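Side-chain contacts in putative esterase aq_1494 (Aquifex aeolicus, PDB 2EGR), which probably hydrolyses fatty acyl-CoA thioesters, as a hotdog-fold member of the 4-hydroxybenzoyl-CoA thioesterase family: residues 8-11 with 12-15; 81-84 with 85-88. All coordinates share one frame; numbering follows the deposited sequence.

Contact 1: 8-11 with 12-15; sequences RVQF and YETD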
loop_
_atom_site.group_PDB
_atom_site.type_symbol
_atom_site.label_atom_id
_atom_site.label_comp_id
_atom_site.label_asym_id
_atom_site.label_seq_id
_atom_site.Cartn_x
_atom_site.Cartn_y
_atom_site.Cartn_z
ATOM N N ARG A 8 -16.055 2.894 -3.263
ATOM C CA ARG A 8 -15.768 4.254 -2.814
ATOM C C ARG A 8 -14.269 4.437 -2.483
ATOM O O ARG A 8 -13.667 3.542 -1.900
ATOM C CB ARG A 8 -16.618 4.535 -1.585
ATOM C CG ARG A 8 -16.457 5.859 -0.966
ATOM C CD ARG A 8 -17.353 5.918 0.266
ATOM N NE ARG A 8 -18.761 5.798 -0.125
ATOM C CZ ARG A 8 -19.577 6.821 -0.368
ATOM N NH1 ARG A 8 -19.153 8.060 -0.302
ATOM N NH2 ARG A 8 -20.840 6.592 -0.727
ATOM N N VAL A 9 -13.714 5.597 -2.854
ATOM C CA VAL A 9 -12.276 5.913 -2.599
ATOM C C VAL A 9 -12.037 6.085 -1.111
ATOM O O VAL A 9 -12.711 6.880 -0.456
ATOM C CB VAL A 9 -11.819 7.192 -3.323
ATOM C CG1 VAL A 9 -10.334 7.554 -2.878
ATOM C CG2 VAL A 9 -11.942 7.057 -4.858
ATOM N N GLN A 10 -11.048 5.356 -0.573
ATOM C CA GLN A 10 -10.659 5.482 0.855
ATOM C C GLN A 10 -9.505 6.470 0.993
ATOM O O GLN A 10 -8.734 6.666 0.031
ATOM C CB GLN A 10 -10.215 4.099 1.402
ATOM C CG GLN A 10 -11.328 3.006 1.458
ATOM C CD GLN A 10 -12.509 3.346 2.372
ATOM O OE1 GLN A 10 -12.397 4.113 3.319
ATOM N NE2 GLN A 10 -13.658 2.721 2.093
ATOM N N PHE A 11 -9.376 7.081 2.168
ATOM C CA PHE A 11 -8.420 8.173 2.349
ATOM C C PHE A 11 -7.009 7.721 2.096
ATOM O O PHE A 11 -6.240 8.412 1.399
ATOM C CB PHE A 11 -8.514 8.798 3.739
ATOM C CG PHE A 11 -7.978 10.203 3.784
ATOM C CD1 PHE A 11 -8.736 11.286 3.313
ATOM C CD2 PHE A 11 -6.705 10.456 4.296
ATOM C CE1 PHE A 11 -8.211 12.606 3.322
ATOM C CE2 PHE A 11 -6.194 11.769 4.344
ATOM C CZ PHE A 11 -6.961 12.857 3.869
ATOM N N TYR A 12 -6.683 6.536 2.615
ATOM C CA TYR A 12 -5.311 6.021 2.408
ATOM C C TYR A 12 -4.966 5.716 0.951
ATOM O O TYR A 12 -3.787 5.475 0.649
ATOM C CB TYR A 12 -5.036 4.785 3.278
ATOM C CG TYR A 12 -5.877 3.574 2.933
ATOM C CD1 TYR A 12 -5.485 2.706 1.922
ATOM C CD2 TYR A 12 -7.064 3.289 3.626
ATOM C CE1 TYR A 12 -6.267 1.563 1.571
ATOM C CE2 TYR A 12 -7.848 2.153 3.297
ATOM C CZ TYR A 12 -7.465 1.322 2.245
ATOM O OH TYR A 12 -8.188 0.175 1.917
ATOM N N GLU A 13 -5.971 5.678 0.059
ATOM C CA GLU A 13 -5.716 5.448 -1.388
ATOM C C GLU A 13 -5.249 6.688 -2.165
ATOM O O GLU A 13 -4.846 6.560 -3.329
ATOM C CB GLU A 13 -6.935 4.782 -2.063
ATOM C CG GLU A 13 -7.138 3.405 -1.472
ATOM C CD GLU A 13 -8.518 2.785 -1.731
ATOM O OE1 GLU A 13 -9.429 3.496 -2.243
ATOM O OE2 GLU A 13 -8.651 1.607 -1.388
ATOM N N THR A 14 -5.371 7.855 -1.524
ATOM C CA THR A 14 -4.936 9.144 -2.070
ATOM C C THR A 14 -3.437 9.327 -1.785
ATOM O O THR A 14 -2.835 8.550 -1.022
ATOM C CB THR A 14 -5.780 10.358 -1.552
ATOM O OG1 THR A 14 -5.657 10.483 -0.141
ATOM C CG2 THR A 14 -7.267 10.146 -1.898
ATOM N N ASP A 15 -2.855 10.273 -2.487
ATOM C CA ASP A 15 -1.520 10.776 -2.187
ATOM C C ASP A 15 -1.581 12.299 -1.996
ATOM O O ASP A 15 -2.682 12.904 -2.027
ATOM C CB ASP A 15 -0.513 10.359 -3.266
ATOM C CG ASP A 15 -0.827 10.921 -4.671
ATOM O OD1 ASP A 15 -1.496 11.997 -4.817
ATOM O OD2 ASP A 15 -0.411 10.233 -5.643
#
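Phe11 O takes two hydrogen bonds, both from Thr14. The hydroxyl OG1 of Thr14 comes to 2.6 Å from Phe11 O, lying in the carbonyl plane with a C=O...donor angle of 154°. Thr14 N reaches the same oxygen at 3.1 Å from above that plane. The hydroxyl can get there because OG1 sits between the backbone N and the carbonyl carbon (chi1 62°), while the methyl CG2 meets Val9 CG1 at 4.1 Å, the two side chains crossing at about a right angle. One turn of 3-10 backbone underlies this: Glu13 N donates to Gln10 O at 2.9 Å, one residue ahead of the bond from Thr14 N. The extended Glu13 side chain reaches back to the start of the turn, where OE1 receives Gln10 N at 3.0 Å along an almost straight N-H (175°), though from above the carboxylate plane. OE1 is also bonded by Tyr28 OH and OE2 pairs with Arg7, which together would probably favour the ionised acid. Gln10 CB rests at 3.6 Å from Tyr12 CE2, its aliphatic stem rather than its amide making the contact. Tyr12 OH is bonded to Glu31 of the second subunit, and Thr14 OG1 also meets Ala16 N of the third. The turn links strand 3-8 to the loop carrying Asp15, the predicted active-site residue, with Val9 packed on Tyr28 of helix 22-39 and on Phe73 of strand 72-82.

Contact 2: 81-84 with 85-88; sequences ELSR and FTFT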
loop_
_atom_site.group_PDB
_atom_site.type_symbol
_atom_site.label_atom_id
_atom_site.label_comp_id
_atom_site.label_asym_id
_atom_site.label_seq_id
_atom_site.Cartn_x
_atom_site.Cartn_y
_atom_site.Cartn_z
ATOM N N GLU A 81 -10.678 -11.451 -24.440
ATOM C CA GLU A 81 -10.049 -12.541 -25.158
ATOM C C GLU A 81 -9.946 -13.742 -24.244
ATOM O O GLU A 81 -9.702 -13.602 -23.037
ATOM C CB GLU A 81 -8.668 -12.127 -25.699
ATOM C CG GLU A 81 -8.131 -13.038 -26.812
ATOM C CD GLU A 81 -7.341 -14.239 -26.278
ATOM O OE1 GLU A 81 -7.245 -14.382 -25.037
ATOM O OE2 GLU A 81 -6.813 -15.038 -27.095
ATOM N N LEU A 82 -10.175 -14.921 -24.824
ATOM C CA LEU A 82 -10.066 -16.182 -24.099
ATOM C C LEU A 82 -9.497 -17.268 -25.016
ATOM O O LEU A 82 -10.176 -17.713 -25.948
ATOM C CB LEU A 82 -11.440 -16.589 -23.524
ATOM C CG LEU A 82 -11.585 -17.825 -22.627
ATOM C CD1 LEU A 82 -10.804 -17.697 -21.317
ATOM C CD2 LEU A 82 -13.075 -18.137 -22.349
ATOM N N SER A 83 -8.261 -17.694 -24.753
ATOM C CA SER A 83 -7.621 -18.746 -25.554
ATOM C C SER A 83 -7.349 -19.978 -24.709
ATOM O O SER A 83 -7.725 -20.028 -23.541
ATOM C CB SER A 83 -6.326 -18.240 -26.199
ATOM O OG SER A 83 -5.256 -18.160 -25.262
ATOM N N ARG A 84 -6.706 -20.985 -25.295
ATOM C CA ARG A 84 -6.393 -22.198 -24.551
ATOM C C ARG A 84 -5.652 -21.878 -23.250
ATOM O O ARG A 84 -5.948 -22.453 -22.198
ATOM C CB ARG A 84 -5.575 -23.189 -25.397
ATOM C CG ARG A 84 -5.557 -24.567 -24.777
ATOM C CD ARG A 84 -4.705 -25.594 -25.513
ATOM N NE ARG A 84 -4.649 -26.814 -24.705
ATOM C CZ ARG A 84 -3.675 -27.719 -24.743
ATOM N NH1 ARG A 84 -2.639 -27.567 -25.558
ATOM N NH2 ARG A 84 -3.738 -28.782 -23.946
ATOM N N PHE A 85 -4.708 -20.941 -23.327
ATOM C CA PHE A 85 -3.801 -20.683 -22.210
ATOM C C PHE A 85 -3.984 -19.365 -21.461
ATOM O O PHE A 85 -3.563 -19.264 -20.308
ATOM C CB PHE A 85 -2.346 -20.791 -22.681
ATOM C CG PHE A 85 -1.912 -22.192 -22.992
ATOM C CD1 PHE A 85 -1.571 -23.073 -21.969
ATOM C CD2 PHE A 85 -1.843 -22.630 -24.310
ATOM C CE1 PHE A 85 -1.177 -24.379 -22.259
ATOM C CE2 PHE A 85 -1.452 -23.932 -24.601
ATOM C CZ PHE A 85 -1.115 -24.799 -23.581
ATOM N N THR A 86 -4.562 -18.364 -22.122
ATOM C CA THR A 86 -4.612 -16.995 -21.593
ATOM C C THR A 86 -6.006 -16.372 -21.680
ATOM O O THR A 86 -6.863 -16.870 -22.408
ATOM C CB THR A 86 -3.603 -16.039 -22.327
ATOM O OG1 THR A 86 -4.106 -15.677 -23.613
ATOM C CG2 THR A 86 -2.210 -16.673 -22.468
ATOM N N PHE A 87 -6.210 -15.281 -20.936
ATOM C CA PHE A 87 -7.391 -14.431 -21.084
ATOM C C PHE A 87 -7.053 -12.988 -20.770
ATOM O O PHE A 87 -6.089 -12.727 -20.027
ATOM C CB PHE A 87 -8.558 -14.923 -20.208
ATOM C CG PHE A 87 -8.229 -15.038 -18.734
ATOM C CD1 PHE A 87 -8.560 -14.010 -17.850
ATOM C CD2 PHE A 87 -7.639 -16.202 -18.229
ATOM C CE1 PHE A 87 -8.291 -14.145 -16.475
ATOM C CE2 PHE A 87 -7.346 -16.338 -16.862
ATOM C CZ PHE A 87 -7.678 -15.299 -15.984
ATOM N N THR A 88 -7.831 -12.078 -21.349
ATOM C CA THR A 88 -7.612 -10.621 -21.287
ATOM C C THR A 88 -8.901 -9.933 -20.852
ATOM O O THR A 88 -9.965 -10.148 -21.459
ATOM C CB THR A 88 -7.135 -10.035 -22.667
ATOM O OG1 THR A 88 -5.929 -10.685 -23.047
ATOM C CG2 THR A 88 -6.861 -8.533 -22.608
HETATM O O HOH W 1 -5.395 -13.384 -23.799
#
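A beta hairpin of the antiparallel hotdog sheet turns here, strand 72-82 passing into strand 86-95 through Ser83, Arg84 and Phe85. Glu81 and Thr88 form a hydrogen-bonded pair: Thr88 N gives Glu81 O a sound bond of 2.9 Å, whereas the return bond from Glu81 N to Thr88 O is weak. Nearer the turn, Ser83 N donates to Thr86 O at 2.9 Å, nearly along the C=O axis. The hydroxyls of Ser83 and Thr86 meet, OG to OG1, at 3.2 Å, and Ser83 OG also accepts a weak bond from Phe85 N. A water continues this polar row, bonded to Thr86 OG1 and Thr88 OG1; the bend of the glutamate at chi2 (-88°) brings Glu81 OE1 toward Thr86, but the approach of the water to that oxygen is too short to be trusted. The sheet is two-faced at this point. Glu81 and Thr88 share the polar face, while Leu82 and Phe87, a non-hydrogen-bonded pair, point to the other, where Leu82 CD1 touches Phe87 CB at 3.7 Å and both side chains pack on Leu126 of helix 120-126. At the tip, Arg84 runs extended beside Phe85, its CG over one ring face, 4.1 Å above the plane and offset toward the rim. Farther out, Arg84 NH1 lies 3.7 Å from Phe85 CZ, with guanidinium and ring planes 55° apart. Replacing Phe85 by an alanine would probably leave the arginine's aliphatic stem without its flat support and its guanidinium freer to swing. The Phe85 side chain also touches Ser117, and Arg84 shares a backbone hydrogen bond with Ile118.

The two contacts lie on opposite sides of the chain's centre, their own centres 33 Å apart and their nearest atoms about 22 Å, so they never touch. Contact 1 comes first along the chain, running from the end of strand 3-8 into the loop before helix 22-39; contact 2 follows at the turn between strands 72-82 and 86-95. The antiparallel sheet connects them, since strand 3-8 pairs with strand 72-82, the first arm of the later hairpin. Their surroundings differ: residues 8-15 meet two other subunits and include the predicted active-site residue, whereas 81-88 touch no other chain of the assembly and lie away from that site.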